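4-hydroxybenzoyl-CoA Thioesterase (Pseudomonas sp. CBS3, PDB 1LO7) hydrolyses 4-hydroxybenzoyl-CoA to 4-hydroxybenzoate and free coenzyme A, the last of three steps that turn 4-chlorobenzoate into 4-hydroxybenzoate. Local coordinates at residues V62-S67 and M111-I116; R54-T59 and R117-N122; Y74-T79 and V98-P103. One frame throughout, in Å; residues are numbered along the deposited sequence. Where two conformers were deposited one is given.

Interaction 1: residues V62-S67 and M111-I116; sequences VSCNAS and MRADEI. With 4CO (4-hydroxyphenacyl coenzyme A), chain B; EDO (1,2-ethanediol), chain D.
A classic beta bulge in the antiparallel sheet of the hot dog fold, set at the adenine pocket of the bound CoA analogue, opens this pairing: Val-62 and Ser-63 both face Ile-116. The carbonyl oxygen of Ile-116 takes two N-H groups. Val-62 N reaches Ile-116 O at 2.8 Å, nearly along the C=O axis, whereas Ser-63 N comes to it in the carbonyl plane on a lone pair, over a longer 3.3 Å. Beyond the bulge the strands pair regularly, with hydrogen-bonded pairs at Ser-63/Ile-116, Asn-65/Asp-114 and Ser-67/Arg-112.

Cys-64, Ala-66, Ala-113 and Glu-115 share the face toward helix 25-41. Small groups meet there: the methyls of Ala-66 and Ala-113 lie with CB 4.0 Å from CB. The SG of Cys-64, anti to the backbone N (chi1 -178°), also packs against Ala-113 CB. The carboxylate of Glu-115 is held by Arg-117 and His-96.

Ser-63, Asn-65, Asp-114 and Ile-116 point to the other face, where Asp-114 is salt-bridged to Arg-95. Val-62 CG2 touches Ile-116 CG2 at 3.7 Å, and both side chains adjoin the adenine, as does Ser-63 through CB, 3.6 Å from N1A of the ligand. Strand 56-68 also pairs antiparallel with a strand of the second subunit, so the sheet continues across the interface, where Ser-63 OG bonds to Ala-66 O of that subunit.

At the far end sits a 1,2-ethanediol, probably from the crystallisation liquor, whose O2 donates to Asn-65 OD1 at 3.0 Å.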
loop_
_atom_site.group_PDB
_atom_site.type_symbol
_atom_site.label_atom_id
_atom_site.label_comp_id
_atom_site.label_asym_id
_atom_site.label_seq_id
_atom_site.Cartn_x
_atom_site.Cartn_y
_atom_site.Cartn_z
ATOM N N VAL A 62 -3.217 -14.016 13.782
ATOM C CA VAL A 62 -2.631 -15.357 13.740
ATOM C C VAL A 62 -3.291 -16.231 12.671
ATOM O O VAL A 62 -2.710 -17.198 12.167
ATOM C CB VAL A 62 -2.553 -16.094 15.069
ATOM C CG1 VAL A 62 -1.687 -15.260 16.023
ATOM C CG2 VAL A 62 -3.922 -16.240 15.739
ATOM N N SER A 63 -4.514 -15.894 12.303
ATOM C CA SER A 63 -5.175 -16.693 11.297
ATOM C C SER A 63 -6.297 -15.933 10.625
ATOM O O SER A 63 -6.868 -15.021 11.203
ATOM C CB SER A 63 -5.726 -17.941 11.965
ATOM O OG SER A 63 -6.349 -18.748 10.987
ATOM N N CYS A 64 -6.648 -16.282 9.409
ATOM C CA CYS A 64 -7.759 -15.575 8.781
ATOM C C CYS A 64 -8.520 -16.470 7.798
ATOM O O CYS A 64 -7.940 -17.274 7.095
ATOM C CB CYS A 64 -7.331 -14.338 7.962
ATOM S SG CYS A 64 -8.796 -13.458 7.255
ATOM N N ASN A 65 -9.825 -16.310 7.728
ATOM C CA ASN A 65 -10.624 -17.043 6.764
ATOM C C ASN A 65 -11.474 -15.983 6.125
ATOM O O ASN A 65 -12.309 -15.381 6.786
ATOM C CB ASN A 65 -11.510 -18.170 7.377
ATOM C CG ASN A 65 -12.283 -18.907 6.291
ATOM O OD1 ASN A 65 -12.555 -18.398 5.187
ATOM N ND2 ASN A 65 -12.639 -20.143 6.613
ATOM N N ALA A 66 -11.256 -15.748 4.853
ATOM C CA ALA A 66 -11.966 -14.737 4.119
ATOM C C ALA A 66 -12.622 -15.272 2.843
ATOM O O ALA A 66 -12.131 -16.182 2.189
ATOM C CB ALA A 66 -10.946 -13.682 3.686
ATOM N N SER A 67 -13.730 -14.639 2.494
ATOM C CA SER A 67 -14.442 -14.962 1.266
ATOM C C SER A 67 -14.819 -13.680 0.563
ATOM O O SER A 67 -15.218 -12.700 1.189
ATOM C CB SER A 67 -15.645 -15.845 1.530
ATOM O OG SER A 67 -15.202 -17.023 2.179
ATOM N N MET A 111 -17.729 -8.833 0.894
ATOM C CA MET A 111 -16.751 -9.785 1.384
ATOM C C MET A 111 -16.915 -9.988 2.884
ATOM O O MET A 111 -17.596 -9.212 3.568
ATOM C CB MET A 111 -15.288 -9.468 0.960
ATOM C CG MET A 111 -14.666 -8.269 1.637
ATOM S SD MET A 111 -13.823 -8.640 3.190
ATOM C CE MET A 111 -12.417 -9.729 2.838
ATOM N N ARG A 112 -16.310 -11.044 3.387
ATOM C CA ARG A 112 -16.405 -11.298 4.820
ATOM C C ARG A 112 -15.126 -11.957 5.296
ATOM O O ARG A 112 -14.473 -12.678 4.528
ATOM C CB ARG A 112 -17.602 -12.205 5.136
ATOM C CG ARG A 112 -17.679 -12.545 6.635
ATOM C CD ARG A 112 -19.009 -13.199 7.080
ATOM N NE ARG A 112 -20.196 -12.311 7.179
ATOM C CZ ARG A 112 -21.376 -12.467 6.532
ATOM N NH1 ARG A 112 -21.624 -13.487 5.710
ATOM N NH2 ARG A 112 -22.335 -11.574 6.760
ATOM N N ALA A 113 -14.753 -11.712 6.563
ATOM C CA ALA A 113 -13.572 -12.367 7.044
ATOM C C ALA A 113 -13.689 -12.628 8.552
ATOM O O ALA A 113 -14.235 -11.795 9.282
ATOM C CB ALA A 113 -12.306 -11.526 6.802
ATOM N N ASP A 114 -13.192 -13.795 8.975
ATOM C CA ASP A 114 -13.133 -14.150 10.372
ATOM C C ASP A 114 -11.642 -14.135 10.652
ATOM O O ASP A 114 -10.879 -14.970 10.129
ATOM C CB ASP A 114 -13.668 -15.533 10.686
ATOM C CG ASP A 114 -15.160 -15.496 10.741
ATOM O OD1 ASP A 114 -15.788 -14.474 10.830
ATOM O OD2 ASP A 114 -15.719 -16.666 10.688
ATOM N N GLU A 115 -11.218 -13.169 11.470
ATOM C CA GLU A 115 -9.819 -13.021 11.847
ATOM C C GLU A 115 -9.593 -13.553 13.245
ATOM O O GLU A 115 -10.408 -13.294 14.129
ATOM C CB GLU A 115 -9.380 -11.513 11.862
ATOM C CG GLU A 115 -9.464 -10.840 10.473
ATOM C CD GLU A 115 -9.001 -9.411 10.549
ATOM O OE1 GLU A 115 -9.205 -8.699 11.499
ATOM O OE2 GLU A 115 -8.385 -8.997 9.466
ATOM N N ILE A 116 -8.490 -14.251 13.426
ATOM C CA ILE A 116 -8.153 -14.740 14.744
ATOM C C ILE A 116 -6.956 -13.907 15.179
ATOM O O ILE A 116 -5.922 -13.901 14.521
ATOM C CB ILE A 116 -7.852 -16.224 14.828
ATOM C CG1 ILE A 116 -9.077 -17.020 14.284
ATOM C CG2 ILE A 116 -7.532 -16.547 16.297
ATOM C CD1 ILE A 116 -9.012 -18.533 14.542
HETATM N N1A 4CO B . -5.280 -20.706 14.212
HETATM C C2A 4CO B . -6.018 -20.499 15.344
HETATM N N3A 4CO B . -5.597 -20.053 16.498
HETATM C C4A 4CO B . -4.277 -19.771 16.483
HETATM C C5A 4CO B . -3.406 -19.943 15.421
HETATM C C6A 4CO B . -3.953 -20.429 14.223
HETATM N N6A 4CO B . -3.232 -20.626 13.139
HETATM N N7A 4CO B . -2.112 -19.570 15.770
HETATM C C8A 4CO B . -2.210 -19.188 17.050
HETATM N N9A 4CO B . -3.487 -19.312 17.531
HETATM C C1D 4CO B . -3.963 -19.080 18.898
HETATM C C2D 4CO B . -3.469 -20.158 19.858
HETATM O O2D 4CO B . -4.246 -21.353 19.757
HETATM C C3D 4CO B . -3.737 -19.457 21.178
HETATM O O3D 4CO B . -5.120 -19.311 21.382
HETATM P P3D 4CO B . -5.812 -19.704 22.748
HETATM O O7A 4CO B . -6.046 -21.132 22.695
HETATM O O8A 4CO B . -4.950 -19.330 23.873
HETATM O O9A 4CO B . -7.151 -18.919 22.817
HETATM C C4D 4CO B . -3.223 -18.066 20.818
HETATM O O4D 4CO B . -3.315 -17.964 19.363
HETATM C C5D 4CO B . -1.863 -17.683 21.320
HETATM O O5D 4CO B . -0.903 -18.477 20.618
HETATM P P1A 4CO B . 0.225 -19.210 21.458
HETATM O O1A 4CO B . 0.866 -20.081 20.461
HETATM O O2A 4CO B . -0.308 -19.938 22.587
HETATM O O3A 4CO B . 1.185 -18.175 22.030
HETATM P P2A 4CO B . 2.540 -17.550 21.442
HETATM O O4A 4CO B . 2.907 -16.448 22.357
HETATM O O5A 4CO B . 3.574 -18.582 21.476
HETATM O O6A 4CO B . 2.446 -17.184 19.841
HETATM C CBP 4CO B . 2.340 -15.339 18.407
HETATM C CCP 4CO B . 1.588 -16.135 19.476
HETATM C CDP 4CO B . 3.690 -14.829 18.939
HETATM C CEP 4CO B . 1.462 -14.208 17.889
HETATM C CAP 4CO B . 2.819 -16.255 17.269
HETATM O OAP 4CO B . 1.709 -16.945 16.691
HETATM C C9P 4CO B . 3.296 -15.434 16.073
HETATM O O9P 4CO B . 4.284 -14.736 16.166
HETATM N N8P 4CO B . 2.472 -15.452 14.880
HETATM C C7P 4CO B . 2.894 -14.451 13.893
HETATM C C6P 4CO B . 2.153 -13.118 14.074
HETATM C C5P 4CO B . 2.362 -12.265 12.818
HETATM O O5P 4CO B . 3.476 -11.969 12.399
HETATM N N4P 4CO B . 1.120 -11.840 12.216
HETATM C C3P 4CO B . 1.249 -11.129 10.952
HETATM C C2P 4CO B . 1.727 -9.715 11.155
HETATM S S1P 4CO B . 1.112 -8.926 12.643
HETATM O O1B 4CO B . -0.348 -6.514 10.994
HETATM C C1B 4CO B . 0.112 -6.522 12.121
HETATM C C2B 4CO B . -0.669 -5.959 13.229
HETATM C C3B 4CO B . -0.113 -5.963 14.532
HETATM C C4B 4CO B . -0.834 -5.412 15.589
HETATM C C5B 4CO B . -2.096 -4.832 15.346
HETATM O O2B 4CO B . -2.814 -4.211 16.390
HETATM C C6B 4CO B . -2.654 -4.858 14.037
HETATM C C7B 4CO B . -1.932 -5.425 12.969
HETATM C CB 4CO B . 1.434 -7.133 12.405
HETATM C C1 EDO D . -16.813 -16.443 6.684
HETATM O O1 EDO D . -17.478 -17.432 5.913
HETATM C C2 EDO D . -15.594 -15.961 5.938
HETATM O O2 EDO D . -15.201 -16.910 4.953
#

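Interaction 2: residues R54-T59 and R117-N122; sequences RGIVGT and RVFAMN. With 4CO (4-hydroxyphenacyl coenzyme A), chain B.
Val-57 N donates to the carbonyl oxygen of Ala-120, 2.8 Å from N to O, and Ala-120 N returns a bond to Gly-58 O; these two backbone bonds join the two segments. Farther out, a water donates to Gly-55 O and accepts from Asn-122 N. Val-57 CG1 packs on Asn-122, the two side chains crossing at about a right angle.

Thr-59, a substrate-binding residue, uses its backbone N to hold the ligand phenol oxygen, 2.8 Å from N to O2B. Its CG2, anti to the carbonyl carbon, lies over one face of Phe-119 in a CH-pi contact, 3.6 Å from the ring centroid and displaced toward the rim. Ile-56 CG2 meets that ring in plane, at its edge. Gly-58 lies against the same phenol oxygen; a CB on it would collide with O2B and with the carbonyl before it.

Arg-117 NH1 donates to Thr-59 O over 2.9 Å. The oxygen lies 6° out of the guanidinium plane, at the edge of the group, and the nitrogen stands nearly in line with the C=O bond. C6B of the ligand's hydroxyphenyl ring also lies at the guanidinium edge, 3.6 Å from NH1. NH2 is salt-bridged to Asp-32, so NH1 and NH2 each have an acceptor.

The contact joins the start of strand 56-68, just after helix 47-54, to the later part of strand 107-123. Trp-47 of that helix touches Thr-59 and Phe-119; Phe-39 of helix 25-41 meets the Phe-119 ring edge-to-face, and Ile-130 of strand 126-130 packs against both Ile-56 and Phe-119.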
loop_
_atom_site.group_PDB
_atom_site.type_symbol
_atom_site.label_atom_id
_atom_site.label_comp_id
_atom_site.label_asym_id
_atom_site.label_seq_id
_atom_site.Cartn_x
_atom_site.Cartn_y
_atom_site.Cartn_z
ATOM N N ARG A 54 0.952 -1.112 30.070
ATOM C CA ARG A 54 0.939 -2.502 30.333
ATOM C C ARG A 54 1.681 -3.395 29.367
ATOM O O ARG A 54 1.655 -4.624 29.488
ATOM C CB ARG A 54 -0.505 -2.949 30.543
ATOM C CG ARG A 54 -1.404 -2.720 29.351
ATOM C CD ARG A 54 -2.889 -2.624 29.740
ATOM N NE ARG A 54 -3.488 -3.867 30.280
ATOM C CZ ARG A 54 -4.767 -3.965 30.653
ATOM N NH1 ARG A 54 -5.619 -2.951 30.580
ATOM N NH2 ARG A 54 -5.193 -5.106 31.125
ATOM N N GLY A 55 2.364 -2.788 28.418
ATOM C CA GLY A 55 3.174 -3.541 27.473
ATOM C C GLY A 55 2.454 -4.032 26.222
ATOM O O GLY A 55 3.083 -4.631 25.355
ATOM N N ILE A 56 1.150 -3.779 26.130
ATOM C CA ILE A 56 0.351 -4.251 24.991
ATOM C C ILE A 56 0.634 -3.474 23.739
ATOM O O ILE A 56 0.434 -2.276 23.715
ATOM C CB ILE A 56 -1.126 -4.358 25.375
ATOM C CG1 ILE A 56 -1.260 -5.417 26.517
ATOM C CG2 ILE A 56 -2.024 -4.706 24.183
ATOM C CD1 ILE A 56 -2.682 -5.517 27.070
ATOM N N VAL A 57 1.130 -4.164 22.704
ATOM C CA VAL A 57 1.484 -3.452 21.469
ATOM C C VAL A 57 0.362 -3.389 20.444
ATOM O O VAL A 57 0.429 -2.653 19.439
ATOM C CB VAL A 57 2.744 -4.081 20.823
ATOM C CG1 VAL A 57 3.906 -4.056 21.784
ATOM C CG2 VAL A 57 2.484 -5.509 20.358
ATOM N N GLY A 58 -0.649 -4.194 20.674
ATOM C CA GLY A 58 -1.735 -4.235 19.735
ATOM C C GLY A 58 -2.280 -5.663 19.690
ATOM O O GLY A 58 -2.072 -6.443 20.636
ATOM N N THR A 59 -2.997 -5.984 18.579
ATOM C CA THR A 59 -3.613 -7.302 18.397
ATOM C C THR A 59 -3.217 -7.937 17.059
ATOM O O THR A 59 -3.977 -7.939 16.093
ATOM C CB THR A 59 -5.155 -7.203 18.486
ATOM O OG1 THR A 59 -5.599 -6.325 17.458
ATOM C CG2 THR A 59 -5.541 -6.659 19.839
ATOM N N ARG A 117 -7.106 -13.159 16.274
ATOM C CA ARG A 117 -6.024 -12.325 16.736
ATOM C C ARG A 117 -5.752 -12.570 18.211
ATOM O O ARG A 117 -6.479 -13.321 18.907
ATOM C CB ARG A 117 -6.451 -10.860 16.563
ATOM C CG ARG A 117 -6.465 -10.363 15.100
ATOM C CD ARG A 117 -7.152 -9.010 15.008
ATOM N NE ARG A 117 -7.344 -8.485 13.642
ATOM C CZ ARG A 117 -6.516 -7.615 13.061
ATOM N NH1 ARG A 117 -5.385 -7.164 13.654
ATOM N NH2 ARG A 117 -6.846 -7.185 11.839
ATOM N N VAL A 118 -4.702 -11.912 18.692
ATOM C CA VAL A 118 -4.343 -12.026 20.105
ATOM C C VAL A 118 -3.809 -10.719 20.548
ATOM O O VAL A 118 -3.296 -9.958 19.730
ATOM C CB VAL A 118 -3.220 -13.006 20.317
ATOM C CG1 VAL A 118 -3.633 -14.402 19.884
ATOM C CG2 VAL A 118 -1.932 -12.546 19.633
ATOM N N PHE A 119 -3.939 -10.452 21.858
ATOM C CA PHE A 119 -3.359 -9.252 22.460
ATOM C C PHE A 119 -1.921 -9.646 22.668
ATOM O O PHE A 119 -1.664 -10.761 23.052
ATOM C CB PHE A 119 -3.992 -8.840 23.785
ATOM C CG PHE A 119 -5.282 -8.096 23.523
ATOM C CD1 PHE A 119 -5.290 -6.717 23.333
ATOM C CD2 PHE A 119 -6.487 -8.794 23.438
ATOM C CE1 PHE A 119 -6.485 -6.038 23.115
ATOM C CE2 PHE A 119 -7.689 -8.124 23.211
ATOM C CZ PHE A 119 -7.681 -6.740 23.036
ATOM N N ALA A 120 -0.972 -8.769 22.367
ATOM C CA ALA A 120 0.382 -9.216 22.534
ATOM C C ALA A 120 1.289 -8.140 23.063
ATOM O O ALA A 120 0.952 -6.968 23.102
ATOM C CB ALA A 120 0.952 -9.673 21.183
ATOM N N MET A 121 2.483 -8.607 23.421
ATOM C CA MET A 121 3.530 -7.756 23.916
ATOM C C MET A 121 4.760 -8.061 23.140
ATOM O O MET A 121 4.861 -9.127 22.564
ATOM C CB MET A 121 3.656 -7.912 25.415
ATOM C CG MET A 121 2.391 -7.273 25.947
ATOM S SD MET A 121 2.461 -7.159 27.697
ATOM C CE MET A 121 3.550 -8.596 27.896
ATOM N N ASN A 122 5.678 -7.112 23.103
ATOM C CA ASN A 122 6.966 -7.297 22.439
ATOM C C ASN A 122 7.995 -7.434 23.561
ATOM O O ASN A 122 8.242 -6.472 24.263
ATOM C CB ASN A 122 7.412 -6.169 21.485
ATOM C CG ASN A 122 6.901 -6.450 20.089
ATOM O OD1 ASN A 122 6.787 -7.615 19.663
ATOM N ND2 ASN A 122 6.569 -5.376 19.385
HETATM N N1A 4CO B . -5.280 -20.706 14.212
HETATM C C2A 4CO B . -6.018 -20.499 15.344
HETATM N N3A 4CO B . -5.597 -20.053 16.498
HETATM C C4A 4CO B . -4.277 -19.771 16.483
HETATM C C5A 4CO B . -3.406 -19.943 15.421
HETATM C C6A 4CO B . -3.953 -20.429 14.223
HETATM N N6A 4CO B . -3.232 -20.626 13.139
HETATM N N7A 4CO B . -2.112 -19.570 15.770
HETATM C C8A 4CO B . -2.210 -19.188 17.050
HETATM N N9A 4CO B . -3.487 -19.312 17.531
HETATM C C1D 4CO B . -3.963 -19.080 18.898
HETATM C C2D 4CO B . -3.469 -20.158 19.858
HETATM O O2D 4CO B . -4.246 -21.353 19.757
HETATM C C3D 4CO B . -3.737 -19.457 21.178
HETATM O O3D 4CO B . -5.120 -19.311 21.382
HETATM P P3D 4CO B . -5.812 -19.704 22.748
HETATM O O7A 4CO B . -6.046 -21.132 22.695
HETATM O O8A 4CO B . -4.950 -19.330 23.873
HETATM O O9A 4CO B . -7.151 -18.919 22.817
HETATM C C4D 4CO B . -3.223 -18.066 20.818
HETATM O O4D 4CO B . -3.315 -17.964 19.363
HETATM C C5D 4CO B . -1.863 -17.683 21.320
HETATM O O5D 4CO B . -0.903 -18.477 20.618
HETATM P P1A 4CO B . 0.225 -19.210 21.458
HETATM O O1A 4CO B . 0.866 -20.081 20.461
HETATM O O2A 4CO B . -0.308 -19.938 22.587
HETATM O O3A 4CO B . 1.185 -18.175 22.030
HETATM P P2A 4CO B . 2.540 -17.550 21.442
HETATM O O4A 4CO B . 2.907 -16.448 22.357
HETATM O O5A 4CO B . 3.574 -18.582 21.476
HETATM O O6A 4CO B . 2.446 -17.184 19.841
HETATM C CBP 4CO B . 2.340 -15.339 18.407
HETATM C CCP 4CO B . 1.588 -16.135 19.476
HETATM C CDP 4CO B . 3.690 -14.829 18.939
HETATM C CEP 4CO B . 1.462 -14.208 17.889
HETATM C CAP 4CO B . 2.819 -16.255 17.269
HETATM O OAP 4CO B . 1.709 -16.945 16.691
HETATM C C9P 4CO B . 3.296 -15.434 16.073
HETATM O O9P 4CO B . 4.284 -14.736 16.166
HETATM N N8P 4CO B . 2.472 -15.452 14.880
HETATM C C7P 4CO B . 2.894 -14.451 13.893
HETATM C C6P 4CO B . 2.153 -13.118 14.074
HETATM C C5P 4CO B . 2.362 -12.265 12.818
HETATM O O5P 4CO B . 3.476 -11.969 12.399
HETATM N N4P 4CO B . 1.120 -11.840 12.216
HETATM C C3P 4CO B . 1.249 -11.129 10.952
HETATM C C2P 4CO B . 1.727 -9.715 11.155
HETATM S S1P 4CO B . 1.112 -8.926 12.643
HETATM O O1B 4CO B . -0.348 -6.514 10.994
HETATM C C1B 4CO B . 0.112 -6.522 12.121
HETATM C C2B 4CO B . -0.669 -5.959 13.229
HETATM C C3B 4CO B . -0.113 -5.963 14.532
HETATM C C4B 4CO B . -0.834 -5.412 15.589
HETATM C C5B 4CO B . -2.096 -4.832 15.346
HETATM O O2B 4CO B . -2.814 -4.211 16.390
HETATM C C6B 4CO B . -2.654 -4.858 14.037
HETATM C C7B 4CO B . -1.932 -5.425 12.969
HETATM C CB 4CO B . 1.434 -7.133 12.405
HETATM O O HOH W 1 5.678 -4.716 24.912
#

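Interaction 3: residues Y74-T79 and V98-P103; sequences YDDVLT and VSRTTP
Charge joins Asp-76 to Arg-100: OD2 of the aspartate lies 3.2 Å from NH2, over one face of the guanidinium and displaced toward its rim. Because OD2 stands 3.2 Å above the guanidinium plane of Arg-100, no N-H points at it, and the salt bridge is one of charges alone. The carboxylate and guanidinium planes are 46° apart. Each group has a firmer polar partner elsewhere: Asp-76 OD2 accepts from the backbone N of Ser-73, and Arg-100 NH1 donates to the carbonyl oxygen of Thr-71. Bends at chi2 and chi3 fold the arginine chain so that the face of the guanidinium lies by Asp-76. An alanine at Arg-100 would probably leave the Asp-76 carboxylate without this neighbouring positive charge and the Thr-71 carbonyl without its donor.

Backbone hydrogen bonds come from one antiparallel pair, Thr-79 with Ser-99, in the beta hairpin of strands 77-87 and 91-101, part of the hot dog sheet. Thr-79 N reaches Ser-99 O at 2.8 Å, and Ser-99 N reaches Thr-79 O at the same 2.8 Å. Beside this pair a water is an additional donor to Thr-79 O. Toward the open end of the hairpin, where the strands diverge, water takes over: one molecule donates to Val-77 O, 2.6 Å away, and accepts from Thr-101 N.

Apolar contact is centred on Leu-78 and Val-98, whose side chains pass at a slant. CG1 of Val-98, anti to the backbone N (chi1 -177°), rests 3.9 Å from Leu-78 CB and equally near its CD2. Helix 25-41 covers this pair, Trp-30 touching Leu-78 and Leu-31 touching Val-98.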
loop_
_atom_site.group_PDB
_atom_site.type_symbol
_atom_site.label_atom_id
_atom_site.label_comp_id
_atom_site.label_asym_id
_atom_site.label_seq_id
_atom_site.Cartn_x
_atom_site.Cartn_y
_atom_site.Cartn_z
ATOM N N TYR A 74 -13.864 1.903 -7.300
ATOM C CA TYR A 74 -13.768 3.251 -6.792
ATOM C C TYR A 74 -15.088 3.990 -6.828
ATOM O O TYR A 74 -15.876 3.865 -7.777
ATOM C CB TYR A 74 -12.578 4.060 -7.387
ATOM C CG TYR A 74 -12.693 4.335 -8.883
ATOM C CD1 TYR A 74 -12.078 3.498 -9.818
ATOM C CD2 TYR A 74 -13.357 5.469 -9.348
ATOM C CE1 TYR A 74 -12.145 3.754 -11.188
ATOM C CE2 TYR A 74 -13.414 5.760 -10.716
ATOM C CZ TYR A 74 -12.808 4.902 -11.635
ATOM O OH TYR A 74 -12.869 5.181 -12.965
ATOM N N ASP A 75 -15.304 4.749 -5.768
ATOM C CA ASP A 75 -16.512 5.532 -5.522
ATOM C C ASP A 75 -17.543 4.724 -4.769
ATOM O O ASP A 75 -18.465 5.283 -4.192
ATOM C CB ASP A 75 -17.074 6.340 -6.670
ATOM C CG ASP A 75 -16.109 7.441 -7.043
ATOM O OD1 ASP A 75 -15.517 8.118 -6.229
ATOM O OD2 ASP A 75 -15.892 7.509 -8.300
ATOM N N ASP A 76 -17.377 3.409 -4.747
ATOM C CA ASP A 76 -18.299 2.631 -3.952
ATOM C C ASP A 76 -17.983 2.925 -2.465
ATOM O O ASP A 76 -16.829 3.047 -2.048
ATOM C CB ASP A 76 -18.149 1.077 -4.133
ATOM C CG ASP A 76 -18.651 0.600 -5.473
ATOM O OD1 ASP A 76 -19.338 1.312 -6.166
ATOM O OD2 ASP A 76 -18.232 -0.597 -5.814
ATOM N N VAL A 77 -19.037 3.030 -1.665
ATOM C CA VAL A 77 -18.879 3.262 -0.259
ATOM C C VAL A 77 -19.185 1.941 0.440
ATOM O O VAL A 77 -20.310 1.465 0.375
ATOM C CB VAL A 77 -19.789 4.383 0.254
ATOM C CG1 VAL A 77 -19.776 4.395 1.781
ATOM C CG2 VAL A 77 -19.278 5.708 -0.296
ATOM N N LEU A 78 -18.175 1.367 1.095
ATOM C CA LEU A 78 -18.376 0.130 1.789
ATOM C C LEU A 78 -18.781 0.362 3.231
ATOM O O LEU A 78 -18.368 1.331 3.872
ATOM C CB LEU A 78 -17.074 -0.702 1.816
ATOM C CG LEU A 78 -16.423 -0.962 0.462
ATOM C CD1 LEU A 78 -15.062 -1.594 0.727
ATOM C CD2 LEU A 78 -17.250 -1.977 -0.302
ATOM N N THR A 79 -19.580 -0.583 3.747
ATOM C CA THR A 79 -19.975 -0.532 5.115
ATOM C C THR A 79 -19.385 -1.779 5.750
ATOM O O THR A 79 -19.624 -2.887 5.252
ATOM C CB THR A 79 -21.491 -0.485 5.293
ATOM O OG1 THR A 79 -21.939 0.780 4.877
ATOM C CG2 THR A 79 -21.789 -0.624 6.769
ATOM N N VAL A 98 -18.475 -7.011 5.102
ATOM C CA VAL A 98 -18.344 -5.826 4.236
ATOM C C VAL A 98 -19.457 -5.820 3.188
ATOM O O VAL A 98 -19.646 -6.792 2.437
ATOM C CB VAL A 98 -16.988 -5.805 3.488
ATOM C CG1 VAL A 98 -16.856 -4.523 2.650
ATOM C CG2 VAL A 98 -15.824 -5.943 4.488
ATOM N N SER A 99 -20.180 -4.713 3.149
ATOM C CA SER A 99 -21.254 -4.632 2.187
ATOM C C SER A 99 -21.243 -3.308 1.477
ATOM O O SER A 99 -20.586 -2.350 1.881
ATOM C CB SER A 99 -22.610 -4.806 2.855
ATOM O OG SER A 99 -22.824 -3.785 3.797
ATOM N N ARG A 100 -22.031 -3.272 0.437
ATOM C CA ARG A 100 -22.218 -2.037 -0.293
ATOM C C ARG A 100 -23.640 -1.953 -0.733
ATOM O O ARG A 100 -24.341 -2.961 -0.834
ATOM C CB ARG A 100 -21.267 -1.698 -1.403
ATOM C CG ARG A 100 -21.197 -2.791 -2.399
ATOM C CD ARG A 100 -22.156 -2.470 -3.505
ATOM N NE ARG A 100 -21.588 -2.456 -4.841
ATOM C CZ ARG A 100 -20.565 -3.171 -5.288
ATOM N NH1 ARG A 100 -19.881 -4.004 -4.532
ATOM N NH2 ARG A 100 -20.202 -3.041 -6.564
ATOM N N THR A 101 -24.068 -0.743 -0.973
ATOM C CA THR A 101 -25.441 -0.586 -1.382
ATOM C C THR A 101 -25.622 -0.251 -2.849
ATOM O O THR A 101 -24.919 0.560 -3.434
ATOM C CB THR A 101 -26.180 0.446 -0.502
ATOM O OG1 THR A 101 -26.096 0.062 0.845
ATOM C CG2 THR A 101 -27.645 0.554 -0.880
ATOM N N THR A 102 -26.621 -0.911 -3.398
ATOM C CA THR A 102 -27.070 -0.776 -4.762
ATOM C C THR A 102 -27.931 0.501 -4.721
ATOM O O THR A 102 -28.368 0.881 -3.628
ATOM C CB THR A 102 -27.881 -2.087 -4.993
ATOM O OG1 THR A 102 -27.562 -2.800 -6.165
ATOM C CG2 THR A 102 -29.367 -2.041 -4.614
ATOM N N PRO A 103 -28.177 1.207 -5.828
ATOM C CA PRO A 103 -29.021 2.404 -5.704
ATOM C C PRO A 103 -30.473 2.018 -5.424
ATOM O O PRO A 103 -31.333 2.883 -5.192
ATOM C CB PRO A 103 -28.951 3.180 -6.999
ATOM C CG PRO A 103 -27.927 2.447 -7.856
ATOM C CD PRO A 103 -27.407 1.233 -7.089
HETATM O O HOH W 2 -22.624 1.619 -0.883
HETATM O O HOH W 3 -21.653 -4.834 6.316
#

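From the N terminus the chain passes through helices 25-41 and 47-54 and enters strand 56-68, giving the first halves of interaction 2 (54-59) and then interaction 1 (62-67). It turns through the hairpin of strands 77-87 and 91-101, where interaction 3 closes the innermost loop. Strand 107-123 then returns antiparallel to strand 56-68, closing interaction 1 at 111-116 and, directly after it, interaction 2 at 117-122. The three loops are therefore concentric and none cross. Interactions 1 and 3 meet where Met-111 O lies 2.8 Å from Val-98 N, a probable hydrogen bond between neighbouring strands. Interactions 2 and 3 have centres about 32 Å apart, on opposite sides of the chain's centre.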